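Local coordinates for beta-galactosidase BgaB (Bifidobacterium adolescentis, PDB 5VYM), which hydrolyses transgalactooligosaccharides, releasing terminal non-reducing beta-D-galactose and strongly preferring Gal(beta1-4)Gal linkages, at the interface of chains A and B. Numbering follows the deposited sequence. Chains: chain A/B, Beta-galactosidase BgaB.

The centres of the C-alpha atoms of contact 1 and contact 2 lie about 33 Å apart, toward opposite ends of a two-fold symmetric interface. Both join short strands edge to edge, with the roles of the chains exchanged. In contact 1, strand 131-132 of chain A meets strand 162-163 of chain B; in contact 2, strand 124-125 of chain B meets strand 167-168 of chain A. By symmetry, each chain's strands 124-125 and 131-132 thus pair antiparallel with the partner's strands 167-168 and 162-163, at both ends of the dimer. The chain is the trimerisation domain alone, so this pairing need not be that of the whole enzyme.

Contact 1: the interface of chains A and B. Residues chain A 28, 94, 130-132; chain B 161-162, 164.
A:Leu132 and B:Trp162 form an antiparallel bridge between the chains, and further along the backbone B:Asn164 N donates to A:Asn130 O over 3.1 Å, with an angle of 160° at the hydrogen. The B:Asn164 side-chain nitrogen ND2 also reaches A:Asn130 O, but that bond is weak and bent. The two asparagine amides cross obliquely, their planes 47° apart. On its other branch, the amide oxygen OD1 of B:Asn164 accepts from the indole NE1 of B:Trp162 at 2.7 Å, with the donor standing above the carbonyl plane. This bond probably limits rotation of the amide and ties it to the indole. The carbonyl oxygen of A:Leu132 lies over one face of that indole, 3.4 Å above the plane and displaced toward the rim. B:Trp162 takes its crowded rotamer, CG between backbone N and carbonyl carbon (chi1 58°), which places the ring beneath this carbonyl. B:Leu161 adds apolar packing: its CD1 lies 3.6 Å from A:Ile131 CG2, while CD2 comes 3.4 Å from the phenol OH of A:Tyr94, the two side chains crossing at about a right angle. A:Ile131 CD1 rests against the carbonyl of B:Trp162. The patch joins strand edges of two trimerisation domains and supports their pairing in this assembly, though it may not be the contact of the full-length oligomer.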
ATOM      1  N   LYS A  28       5.970 -27.869  -4.227  1.00 66.88           N
ATOM      2  CA  LYS A  28       6.561 -27.508  -5.509  1.00 59.92           C
ATOM      3  C   LYS A  28       7.406 -26.242  -5.438  1.00 63.85           C
ATOM      4  O   LYS A  28       7.737 -25.678  -6.486  1.00 68.74           O
ATOM      5  CB  LYS A  28       5.462 -27.340  -6.563  1.00 54.38           C
ATOM      6  N   TYR A  94       6.401 -15.089  -7.817  1.00 34.16           N
ATOM      7  CA  TYR A  94       5.025 -15.459  -7.496  1.00 40.78           C
ATOM      8  C   TYR A  94       4.885 -15.973  -6.067  1.00 46.20           C
ATOM      9  O   TYR A  94       3.810 -15.851  -5.471  1.00 44.20           O
ATOM     10  CB  TYR A  94       4.528 -16.514  -8.487  1.00 38.44           C
ATOM     11  CG  TYR A  94       5.449 -17.707  -8.595  1.00 37.75           C
ATOM     12  CD1 TYR A  94       6.499 -17.717  -9.505  1.00 32.48           C
ATOM     13  CD2 TYR A  94       5.281 -18.817  -7.778  1.00 40.22           C
ATOM     14  CE1 TYR A  94       7.351 -18.799  -9.602  1.00 34.23           C
ATOM     15  CE2 TYR A  94       6.129 -19.905  -7.868  1.00 46.39           C
ATOM     16  CZ  TYR A  94       7.162 -19.891  -8.781  1.00 43.52           C
ATOM     17  OH  TYR A  94       8.009 -20.972  -8.875  1.00 48.30           O
ATOM     18  N   ASN A 130      -2.581 -18.983  -5.519  1.00 47.99           N
ATOM     19  CA  ASN A 130      -3.204 -20.103  -6.219  1.00 55.32           C
ATOM     20  C   ASN A 130      -2.270 -20.579  -7.322  1.00 50.56           C
ATOM     21  O   ASN A 130      -2.018 -19.848  -8.285  1.00 51.98           O
ATOM     22  CB  ASN A 130      -4.564 -19.701  -6.790  1.00 63.70           C
ATOM     23  CG  ASN A 130      -5.301 -20.866  -7.421  1.00 67.87           C
ATOM     24  OD1 ASN A 130      -4.971 -22.028  -7.182  1.00 68.81           O
ATOM     25  ND2 ASN A 130      -6.310 -20.560  -8.229  1.00 69.85           N
ATOM     26  N   ILE A 131      -1.769 -21.803  -7.185  1.00 59.98           N
ATOM     27  CA  ILE A 131      -0.897 -22.430  -8.172  1.00 61.57           C
ATOM     28  C   ILE A 131      -1.636 -23.632  -8.741  1.00 73.28           C
ATOM     29  O   ILE A 131      -1.895 -24.609  -8.026  1.00 77.24           O
ATOM     30  CB  ILE A 131       0.446 -22.851  -7.563  1.00 58.48           C
ATOM     31  CG1 ILE A 131       1.145 -21.654  -6.921  1.00 55.23           C
ATOM     32  CG2 ILE A 131       1.323 -23.474  -8.625  1.00 72.49           C
ATOM     33  CD1 ILE A 131       1.524 -20.566  -7.899  1.00 50.13           C
ATOM     34  N   LEU A 132      -1.970 -23.573 -10.025  1.00 88.11           N
ATOM     35  CA  LEU A 132      -2.696 -24.645 -10.689  1.00 92.05           C
ATOM     36  C   LEU A 132      -1.761 -25.451 -11.584  1.00103.47           C
ATOM     37  O   LEU A 132      -0.768 -24.934 -12.102  1.00109.13           O
ATOM     38  CB  LEU A 132      -3.856 -24.088 -11.518  1.00 83.34           C
TER
ATOM     39  N   LEU B 161       4.362 -23.849 -13.906  1.00 50.79           N
ATOM     40  CA  LEU B 161       3.961 -23.420 -12.568  1.00 51.06           C
ATOM     41  C   LEU B 161       3.620 -21.941 -12.646  1.00 53.12           C
ATOM     42  O   LEU B 161       4.498 -21.122 -12.930  1.00 56.09           O
ATOM     43  CB  LEU B 161       5.075 -23.667 -11.553  1.00 46.12           C
ATOM     44  CG  LEU B 161       4.637 -23.836 -10.099  1.00 49.43           C
ATOM     45  CD1 LEU B 161       4.167 -25.262  -9.855  1.00 57.11           C
ATOM     46  CD2 LEU B 161       5.757 -23.460  -9.144  1.00 42.12           C
ATOM     47  N   TRP B 162       2.358 -21.597 -12.398  1.00 39.49           N
ATOM     48  CA  TRP B 162       1.896 -20.232 -12.585  1.00 39.48           C
ATOM     49  C   TRP B 162       0.911 -19.860 -11.486  1.00 47.21           C
ATOM     50  O   TRP B 162       0.310 -20.720 -10.838  1.00 49.88           O
ATOM     51  CB  TRP B 162       1.239 -20.050 -13.961  1.00 43.10           C
ATOM     52  CG  TRP B 162       0.076 -20.968 -14.173  1.00 48.01           C
ATOM     53  CD1 TRP B 162      -1.219 -20.746 -13.807  1.00 51.59           C
ATOM     54  CD2 TRP B 162       0.102 -22.261 -14.789  1.00 55.65           C
ATOM     55  NE1 TRP B 162      -2.000 -21.818 -14.158  1.00 58.08           N
ATOM     56  CE2 TRP B 162      -1.214 -22.762 -14.765  1.00 62.05           C
ATOM     57  CE3 TRP B 162       1.110 -23.043 -15.363  1.00 60.71           C
ATOM     58  CZ2 TRP B 162      -1.549 -24.008 -15.289  1.00 60.24           C
ATOM     59  CZ3 TRP B 162       0.775 -24.280 -15.883  1.00 60.46           C
ATOM     60  CH2 TRP B 162      -0.543 -24.749 -15.844  1.00 56.50           C
ATOM     61  N   ASN B 164      -2.629 -18.211 -10.869  1.00 58.15           N
ATOM     62  CA  ASN B 164      -3.843 -17.993 -11.649  1.00 61.96           C
ATOM     63  C   ASN B 164      -4.519 -16.671 -11.316  1.00 60.74           C
ATOM     64  O   ASN B 164      -5.125 -16.051 -12.196  1.00 65.77           O
ATOM     65  CB  ASN B 164      -4.830 -19.138 -11.417  1.00 61.69           C
ATOM     66  CG  ASN B 164      -4.175 -20.498 -11.498  1.00 70.72           C
ATOM     67  OD1 ASN B 164      -4.066 -21.085 -12.575  1.00 77.41           O
ATOM     68  ND2 ASN B 164      -3.734 -21.011 -10.354  1.00 73.76           N
TER

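Contact 2: the interface of chains A and B. Residues chain A 166-168, 196; chain B 110, 123-125.
The flat side-chain amide of A:Asn167 has the backbone carbonyl oxygen of B:Arg125 to one side of its plane, where its ND2 and that O are 3.9 Å apart, too far for a bond. The CB of A:Asn167 comes nearer to the same oxygen. The ring of B:Tyr110 only borders the site: its rim carbon CE2 is 4.3 Å from A:Val166 CG2, and the methyl lies nearly level with the ring instead of over a face. The stronger hold is in the backbone. A:Asn167 and B:Arg125 face each other as an antiparallel pair that bonds both ways. A:Asn167 N donates to B:Arg125 O over 2.9 Å, approaching well off the carbonyl plane. In return, B:Arg125 N donates to A:Asn167 O, also over 2.9 Å; this bond is the straighter, at 165° at the hydrogen, and lies in the carbonyl plane. A second antiparallel bridge, A:Val168 with B:Val124, carries the pairing one residue further. B:Val124 supplies the apolar part. Its CG1 stands anti to the backbone N (chi1 155°), which sends this methyl to A:Val166 CG1 at 3.6 Å, the two valines crossing at a slant. The other branch, CG2, turns toward A:Val168, whose CA is 4.1 Å away, and both methyls lie on the same side of the carbonyl oxygen of A:Asn167, CG1 slightly the nearer. An alanine here, lacking both branches, would probably leave A:Val166 CG1 without its apolar mate and open a gap beside the paired strands, though the backbone bonds could remain. The patch is small, and it extends the strand edge of one trimerisation domain onto that of its neighbour, in a dimer that may differ from the natural oligomer. At its far end, the side-chain hydroxyl OG1 of A:Thr196 lies 3.8 Å from B:Val124 CG2.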
ATOM      1  N   VAL A 166      -6.303   2.098  17.662  1.00 53.37           N
ATOM      2  CA  VAL A 166      -5.323   2.589  16.698  1.00 49.67           C
ATOM      3  C   VAL A 166      -3.942   2.126  17.141  1.00 44.22           C
ATOM      4  O   VAL A 166      -3.500   2.456  18.246  1.00 51.44           O
ATOM      5  CB  VAL A 166      -5.352   4.124  16.567  1.00 54.56           C
ATOM      6  CG1 VAL A 166      -4.098   4.622  15.868  1.00 58.73           C
ATOM      7  CG2 VAL A 166      -6.586   4.569  15.809  1.00 52.49           C
ATOM      8  N   ASN A 167      -3.260   1.369  16.284  1.00 47.50           N
ATOM      9  CA  ASN A 167      -1.902   0.907  16.543  1.00 51.35           C
ATOM     10  C   ASN A 167      -0.982   1.466  15.469  1.00 46.54           C
ATOM     11  O   ASN A 167      -1.220   1.258  14.275  1.00 49.82           O
ATOM     12  CB  ASN A 167      -1.828  -0.622  16.563  1.00 58.79           C
ATOM     13  CG  ASN A 167      -2.557  -1.225  17.745  1.00 69.88           C
ATOM     14  OD1 ASN A 167      -2.564  -0.661  18.838  1.00 69.93           O
ATOM     15  ND2 ASN A 167      -3.175  -2.381  17.531  1.00 75.76           N
ATOM     16  N   VAL A 168       0.063   2.172  15.893  1.00 46.85           N
ATOM     17  CA  VAL A 168       1.060   2.695  14.963  1.00 46.61           C
ATOM     18  C   VAL A 168       1.944   1.533  14.519  1.00 43.06           C
ATOM     19  O   VAL A 168       2.679   0.958  15.325  1.00 47.46           O
ATOM     20  CB  VAL A 168       1.891   3.815  15.597  1.00 44.00           C
ATOM     21  CG1 VAL A 168       2.907   4.348  14.598  1.00 44.54           C
ATOM     22  CG2 VAL A 168       0.982   4.929  16.091  1.00 44.44           C
ATOM     23  N   THR A 196      -1.149  11.179  13.211  1.00 43.81           N
ATOM     24  CA  THR A 196       0.090  10.588  12.726  1.00 40.37           C
ATOM     25  C   THR A 196       0.276  10.927  11.254  1.00 41.99           C
ATOM     26  O   THR A 196      -0.675  11.268  10.549  1.00 48.04           O
ATOM     27  CB  THR A 196       0.107   9.061  12.899  1.00 36.75           C
ATOM     28  OG1 THR A 196      -0.953   8.482  12.128  1.00 40.14           O
ATOM     29  CG2 THR A 196      -0.060   8.670  14.362  1.00 37.41           C
TER
ATOM     30  N   TYR B 110      -8.963  -2.026  10.463  1.00 36.91           N
ATOM     31  CA  TYR B 110      -9.325  -0.620  10.386  1.00 36.83           C
ATOM     32  C   TYR B 110      -8.105   0.250  10.108  1.00 39.63           C
ATOM     33  O   TYR B 110      -7.051   0.052  10.724  1.00 41.10           O
ATOM     34  CB  TYR B 110      -9.995  -0.146  11.688  1.00 29.14           C
ATOM     35  CG  TYR B 110     -10.091   1.364  11.814  1.00 34.97           C
ATOM     36  CD1 TYR B 110     -11.145   2.067  11.239  1.00 39.67           C
ATOM     37  CD2 TYR B 110      -9.123   2.087  12.504  1.00 37.03           C
ATOM     38  CE1 TYR B 110     -11.230   3.448  11.347  1.00 43.28           C
ATOM     39  CE2 TYR B 110      -9.200   3.465  12.613  1.00 42.42           C
ATOM     40  CZ  TYR B 110     -10.254   4.138  12.036  1.00 45.01           C
ATOM     41  OH  TYR B 110     -10.331   5.506  12.148  1.00 42.89           O
ATOM     42  N   GLY B 123       0.252   3.658   7.637  1.00 37.01           N
ATOM     43  CA  GLY B 123       1.128   3.066   8.631  1.00 36.22           C
ATOM     44  C   GLY B 123       0.467   2.849   9.974  1.00 44.01           C
ATOM     45  O   GLY B 123       1.143   2.892  11.007  1.00 42.18           O
ATOM     46  N   VAL B 124      -0.842   2.615   9.985  1.00 49.67           N
ATOM     47  CA  VAL B 124      -1.623   2.475  11.208  1.00 38.34           C
ATOM     48  C   VAL B 124      -2.668   1.392  10.984  1.00 39.73           C
ATOM     49  O   VAL B 124      -3.294   1.332   9.920  1.00 43.34           O
ATOM     50  CB  VAL B 124      -2.284   3.814  11.604  1.00 37.08           C
ATOM     51  CG1 VAL B 124      -3.521   3.581  12.450  1.00 59.12           C
ATOM     52  CG2 VAL B 124      -1.289   4.699  12.343  1.00 38.68           C
ATOM     53  N   ARG B 125      -2.850   0.524  11.978  1.00 43.69           N
ATOM     54  CA  ARG B 125      -3.840  -0.539  11.890  1.00 43.38           C
ATOM     55  C   ARG B 125      -4.672  -0.602  13.161  1.00 48.69           C
ATOM     56  O   ARG B 125      -4.147  -0.468  14.270  1.00 48.33           O
ATOM     57  CB  ARG B 125      -3.193  -1.909  11.649  1.00 36.07           C
ATOM     58  CG  ARG B 125      -4.214  -3.036  11.616  1.00 34.57           C
ATOM     59  CD  ARG B 125      -3.582  -4.409  11.552  1.00 45.35           C
ATOM     60  NE  ARG B 125      -4.578  -5.447  11.808  1.00 56.96           N
ATOM     61  CZ  ARG B 125      -5.351  -5.992  10.875  1.00 58.74           C
ATOM     62  NH1 ARG B 125      -5.243  -5.605   9.610  1.00 59.47           N
ATOM     63  NH2 ARG B 125      -6.231  -6.927  11.205  1.00 59.46           N
TER